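Local coordinates for ATP-dependent RNA helicase HrpB (Escherichia coli, PDB 6EUD), which hydrolyses ATP to ADP and phosphate as a DExH-box NTPase with RNA helicase activity and single-stranded RNA binding, at residues A[57-62]-A[125-130]; A[424-429]-A[493-498]. All coordinates share one frame; numbering follows the deposited sequence.

Contact 1: A[57-62]-A[125-130]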
loop_
_atom_site.group_PDB
_atom_site.type_symbol
_atom_site.label_atom_id
_atom_site.label_comp_id
_atom_site.label_asym_id
_atom_site.label_seq_id
_atom_site.Cartn_x
_atom_site.Cartn_y
_atom_site.Cartn_z
ATOM N N LEU A 57 -22.803 -1.754 12.573
ATOM C CA LEU A 57 -22.080 -1.352 11.360
ATOM C C LEU A 57 -22.330 -2.332 10.231
ATOM O O LEU A 57 -22.211 -3.540 10.423
ATOM C CB LEU A 57 -20.570 -1.253 11.618
ATOM C CG LEU A 57 -19.706 -0.951 10.378
ATOM C CD1 LEU A 57 -20.041 0.421 9.815
ATOM C CD2 LEU A 57 -18.207 -1.053 10.666
ATOM N N GLU A 58 -22.668 -1.807 9.056
ATOM C CA GLU A 58 -22.832 -2.630 7.863
ATOM C C GLU A 58 -21.876 -2.143 6.776
ATOM O O GLU A 58 -21.628 -0.953 6.666
ATOM C CB GLU A 58 -24.284 -2.589 7.383
ATOM C CG GLU A 58 -25.294 -3.145 8.392
ATOM C CD GLU A 58 -25.164 -4.649 8.599
ATOM O OE1 GLU A 58 -24.689 -5.330 7.666
ATOM O OE2 GLU A 58 -25.543 -5.147 9.687
ATOM N N PRO A 59 -21.342 -3.067 5.962
ATOM C CA PRO A 59 -20.258 -2.737 5.025
ATOM C C PRO A 59 -20.681 -1.802 3.899
ATOM O O PRO A 59 -19.888 -0.968 3.498
ATOM C CB PRO A 59 -19.861 -4.096 4.460
ATOM C CG PRO A 59 -21.134 -4.916 4.550
ATOM C CD PRO A 59 -21.836 -4.447 5.789
ATOM N N ARG A 60 -21.891 -1.937 3.378
ATOM C CA ARG A 60 -22.343 -1.013 2.340
ATOM C C ARG A 60 -23.707 -0.432 2.640
ATOM O O ARG A 60 -24.416 -0.914 3.523
ATOM C CB ARG A 60 -22.383 -1.693 0.979
ATOM C CG ARG A 60 -21.017 -1.964 0.381
ATOM C CD ARG A 60 -21.117 -3.119 -0.595
ATOM N NE ARG A 60 -21.747 -4.272 0.044
ATOM C CZ ARG A 60 -21.075 -5.239 0.662
ATOM N NH1 ARG A 60 -19.748 -5.197 0.708
ATOM N NH2 ARG A 60 -21.724 -6.249 1.225
ATOM N N ARG A 61 -24.066 0.599 1.883
ATOM C CA ARG A 61 -25.331 1.298 2.065
ATOM C C ARG A 61 -26.523 0.363 1.879
ATOM O O ARG A 61 -27.509 0.430 2.614
ATOM C CB ARG A 61 -25.431 2.465 1.082
ATOM C CG ARG A 61 -26.404 3.572 1.473
ATOM C CD ARG A 61 -26.405 4.642 0.408
ATOM N NE ARG A 61 -26.038 4.058 -0.880
ATOM C CZ ARG A 61 -25.238 4.634 -1.773
ATOM N NH1 ARG A 61 -24.706 5.826 -1.526
ATOM N NH2 ARG A 61 -24.966 4.018 -2.918
ATOM N N LEU A 62 -26.422 -0.531 0.904
ATOM C CA LEU A 62 -27.556 -1.375 0.537
ATOM C C LEU A 62 -27.834 -2.419 1.599
ATOM O O LEU A 62 -28.987 -2.733 1.884
ATOM C CB LEU A 62 -27.301 -2.049 -0.807
ATOM C CG LEU A 62 -26.418 -1.241 -1.760
ATOM C CD1 LEU A 62 -26.013 -2.106 -2.933
ATOM C CD2 LEU A 62 -27.130 0.025 -2.239
ATOM N N LEU A 125 -20.084 -5.237 14.899
ATOM C CA LEU A 125 -19.436 -5.141 13.597
ATOM C C LEU A 125 -19.847 -6.318 12.720
ATOM O O LEU A 125 -19.341 -7.432 12.879
ATOM C CB LEU A 125 -17.914 -5.104 13.745
ATOM C CG LEU A 125 -17.319 -4.031 14.656
ATOM C CD1 LEU A 125 -15.816 -4.159 14.696
ATOM C CD2 LEU A 125 -17.722 -2.662 14.172
ATOM N N ASP A 126 -20.756 -6.064 11.785
ATOM C CA ASP A 126 -21.332 -7.132 10.990
ATOM C C ASP A 126 -20.532 -7.384 9.709
ATOM O O ASP A 126 -19.809 -6.511 9.248
ATOM C CB ASP A 126 -22.796 -6.804 10.671
ATOM C CG ASP A 126 -23.593 -8.025 10.282
ATOM O OD1 ASP A 126 -24.586 -7.869 9.549
ATOM O OD2 ASP A 126 -23.221 -9.146 10.700
ATOM N N GLU A 127 -20.679 -8.585 9.151
ATOM C CA GLU A 127 -19.960 -9.014 7.951
ATOM C C GLU A 127 -18.463 -8.750 8.080
ATOM O O GLU A 127 -17.827 -8.278 7.147
ATOM C CB GLU A 127 -20.527 -8.321 6.710
ATOM C CG GLU A 127 -22.052 -8.347 6.643
ATOM C CD GLU A 127 -22.634 -9.759 6.569
ATOM O OE1 GLU A 127 -22.008 -10.642 5.946
ATOM O OE2 GLU A 127 -23.722 -9.989 7.140
ATOM N N PHE A 128 -17.904 -9.072 9.243
ATOM C CA PHE A 128 -16.503 -8.760 9.518
ATOM C C PHE A 128 -15.515 -9.532 8.633
ATOM O O PHE A 128 -14.391 -9.091 8.412
ATOM C CB PHE A 128 -16.159 -9.027 10.987
ATOM C CG PHE A 128 -14.821 -8.475 11.382
ATOM C CD1 PHE A 128 -13.693 -9.280 11.400
ATOM C CD2 PHE A 128 -14.685 -7.126 11.694
ATOM C CE1 PHE A 128 -12.451 -8.753 11.729
ATOM C CE2 PHE A 128 -13.450 -6.599 12.029
ATOM C CZ PHE A 128 -12.332 -7.426 12.042
ATOM N N HIS A 129 -15.938 -10.685 8.142
ATOM C CA HIS A 129 -15.100 -11.526 7.301
ATOM C C HIS A 129 -14.675 -10.837 5.996
ATOM O O HIS A 129 -13.739 -11.287 5.340
ATOM C CB HIS A 129 -15.843 -12.804 6.970
ATOM C CG HIS A 129 -17.140 -12.553 6.282
ATOM N ND1 HIS A 129 -18.309 -12.303 6.970
ATOM C CD2 HIS A 129 -17.445 -12.456 4.967
ATOM C CE1 HIS A 129 -19.283 -12.084 6.104
ATOM N NE2 HIS A 129 -18.785 -12.176 4.883
ATOM N N GLU A 130 -15.371 -9.764 5.619
ATOM C CA GLU A 130 -15.075 -9.039 4.377
ATOM C C GLU A 130 -13.832 -8.186 4.529
ATOM O O GLU A 130 -13.253 -7.731 3.551
ATOM C CB GLU A 130 -16.260 -8.171 3.950
ATOM C CG GLU A 130 -17.462 -8.978 3.454
ATOM C CD GLU A 130 -18.593 -8.105 2.924
ATOM O OE1 GLU A 130 -19.242 -8.505 1.938
ATOM O OE2 GLU A 130 -18.843 -7.028 3.495
#
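Arg60 turns the edge of its guanidinium to the carboxylate of Glu130, and one guanidinium face lies over CG of Pro59, 3.5 Å from the plane and offset toward the rim. The two flat groups are twisted 72° apart, and both N-H bonds of the salt bridge are weak: Arg60 NH2 stands 3.4 Å from Glu130 OE1, and NH1 pairs with OE2. Glu130 OE2 also rests against the pyrrolidine ring, 3.3 Å from Pro59 CB. Deeper in, Asp126 N donates to Leu57 O at 3.2 Å, continuing the parallel pairing of Leu57 with Leu125, whose CD2 methyls meet at 3.9 Å. Beside this bond two carboxylates crowd together, their planes 78° apart. With CG beside its backbone N (chi1 -62°) and the chain bent at chi2, Glu58 brings OE2 to 2.9 Å from Asp126 OD1, both acceptors. Asp126 OD1 is hydrogen-bonded to Ser37 OG, and Glu127, packed by its CG on Pro59 CD, forms a salt bridge with Lys36, a predicted ATP-binding residue paired only weakly, at long range, with Asp126 OD2. The DEFH box is the Walker B element beside the P-loop, where the positive charge of Lys36 would probably offset part of the repulsion among the carboxylates.

Contact 2: A[424-429]-A[493-498]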
loop_
_atom_site.group_PDB
_atom_site.type_symbol
_atom_site.label_atom_id
_atom_site.label_comp_id
_atom_site.label_asym_id
_atom_site.label_seq_id
_atom_site.Cartn_x
_atom_site.Cartn_y
_atom_site.Cartn_z
ATOM N N ALA A 424 -11.006 17.285 1.014
ATOM C CA ALA A 424 -11.067 18.089 2.231
ATOM C C ALA A 424 -10.088 19.255 2.155
ATOM O O ALA A 424 -10.421 20.367 2.555
ATOM C CB ALA A 424 -10.770 17.238 3.459
ATOM N N ALA A 425 -8.882 18.975 1.653
ATOM C CA ALA A 425 -7.839 19.972 1.464
ATOM C C ALA A 425 -8.330 21.086 0.536
ATOM O O ALA A 425 -8.132 22.278 0.802
ATOM C CB ALA A 425 -6.580 19.318 0.895
ATOM N N MET A 426 -8.987 20.689 -0.546
ATOM C CA MET A 426 -9.531 21.642 -1.495
ATOM C C MET A 426 -10.541 22.576 -0.818
ATOM O O MET A 426 -10.462 23.791 -0.956
ATOM C CB MET A 426 -10.170 20.900 -2.664
ATOM C CG MET A 426 -10.659 21.779 -3.807
ATOM S SD MET A 426 -11.248 20.714 -5.157
ATOM C CE MET A 426 -12.520 19.797 -4.274
ATOM N N LEU A 427 -11.469 22.000 -0.068
ATOM C CA LEU A 427 -12.498 22.766 0.603
ATOM C C LEU A 427 -11.918 23.790 1.580
ATOM O O LEU A 427 -12.315 24.957 1.576
ATOM C CB LEU A 427 -13.454 21.820 1.329
ATOM C CG LEU A 427 -14.461 21.171 0.382
ATOM C CD1 LEU A 427 -15.069 19.920 1.009
ATOM C CD2 LEU A 427 -15.542 22.180 -0.001
ATOM N N VAL A 428 -10.966 23.333 2.394
ATOM C CA VAL A 428 -10.352 24.131 3.449
ATOM C C VAL A 428 -9.443 25.219 2.856
ATOM O O VAL A 428 -9.190 26.232 3.481
ATOM C CB VAL A 428 -9.571 23.187 4.449
ATOM C CG1 VAL A 428 -8.720 23.946 5.427
ATOM C CG2 VAL A 428 -10.541 22.336 5.242
ATOM N N SER A 429 -8.977 25.026 1.631
ATOM C CA SER A 429 -8.120 26.025 0.983
ATOM C C SER A 429 -8.927 27.174 0.334
ATOM O O SER A 429 -8.355 28.181 -0.091
ATOM C CB SER A 429 -7.223 25.354 -0.074
ATOM O OG SER A 429 -7.952 24.999 -1.246
ATOM N N PRO A 493 -7.592 26.982 -9.603
ATOM C CA PRO A 493 -6.651 27.062 -8.473
ATOM C C PRO A 493 -7.011 26.149 -7.281
ATOM O O PRO A 493 -6.103 25.639 -6.625
ATOM C CB PRO A 493 -6.703 28.536 -8.078
ATOM C CG PRO A 493 -8.022 29.025 -8.603
ATOM C CD PRO A 493 -8.292 28.257 -9.847
ATOM N N LEU A 494 -8.294 25.917 -7.029
ATOM C CA LEU A 494 -8.713 24.939 -6.012
ATOM C C LEU A 494 -8.227 23.519 -6.325
ATOM O O LEU A 494 -7.718 22.806 -5.454
ATOM C CB LEU A 494 -10.235 24.944 -5.888
ATOM C CG LEU A 494 -10.825 26.230 -5.302
ATOM C CD1 LEU A 494 -12.304 26.262 -5.580
ATOM C CD2 LEU A 494 -10.565 26.296 -3.811
ATOM N N LEU A 495 -8.391 23.111 -7.573
ATOM C CA LEU A 495 -7.900 21.825 -8.019
ATOM C C LEU A 495 -6.383 21.726 -7.954
ATOM O O LEU A 495 -5.836 20.716 -7.507
ATOM C CB LEU A 495 -8.340 21.552 -9.451
ATOM C CG LEU A 495 -9.673 20.887 -9.743
ATOM C CD1 LEU A 495 -9.650 20.403 -11.197
ATOM C CD2 LEU A 495 -9.968 19.742 -8.780
ATOM N N ALA A 496 -5.721 22.775 -8.437
ATOM C CA ALA A 496 -4.262 22.854 -8.469
ATOM C C ALA A 496 -3.635 22.488 -7.125
ATOM O O ALA A 496 -2.627 21.798 -7.092
ATOM C CB ALA A 496 -3.808 24.256 -8.891
ATOM N N GLY A 497 -4.239 22.940 -6.027
ATOM C CA GLY A 497 -3.719 22.651 -4.704
ATOM C C GLY A 497 -3.808 21.177 -4.339
ATOM O O GLY A 497 -2.817 20.568 -3.928
ATOM N N ALA A 498 -4.992 20.595 -4.524
ATOM C CA ALA A 498 -5.255 19.242 -4.065
ATOM C C ALA A 498 -4.867 18.159 -5.079
ATOM O O ALA A 498 -4.790 16.989 -4.727
ATOM C CB ALA A 498 -6.722 19.104 -3.695
HETATM O O HOH W 1 -6.526 23.489 -3.035
#
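Met426 crosses from helix 424-429 to helix 493-498, and each of its first three side-chain atoms has a different nearest side chain across the contact. CB meets the methyl of Ala498 at 4.0 Å. CG, anti to the backbone N (chi1 -174°), lies 3.5 Å from Leu494 O and 3.8 Å from Leu494 CB; the two side chains cross at about a right angle. SD reaches Leu495 CD2 at 4.0 Å, the two side chains lying alongside and pointing the same way; a bend at chi3 then turns CE, and the residue also packs on Ile442 and Ala443 of helix 433-447. An alanine here would probably open a gap where CG and SD lay against Leu494 CB and Leu495 CD2, while the contact of CB with Ala498 could remain. Polar atoms join in at the margin: Ser429 OG donates to Met426 O at 2.8 Å, and one water donates both to Ser429 OG at 2.7 Å and to Leu494 O at 2.8 Å, bridging the helices where no direct hydrogen bond does. The segment axes approach to 8.6 Å at 133°, a close helix-helix packing, nearer antiparallel than parallel, in a helical region that, as in DEAH/RHA helicases, probably precedes an OB-fold.

In the fold
From the N terminus, contact 1 is the first to close. Strand 53-57 leads into 57-62, and the chain then runs through helix 61-74, strands 83-87, 90-92 and 99-102 and helix 106-113 before strand 120-125 returns as its parallel neighbour, so 62 residues are closed between two neighbouring strands of the sheet in the ATP-binding domain. The chain goes on to build a second sheet and a run of helices. Contact 2 then closes 63 residues containing helices but no strand, tying helix 421-429 to helix 491-498 just ahead of the sheet that begins at 503-506. The two loops neither nest nor cross: they stand in series, with centres 32 Å apart and nearest atoms about 17 Å apart.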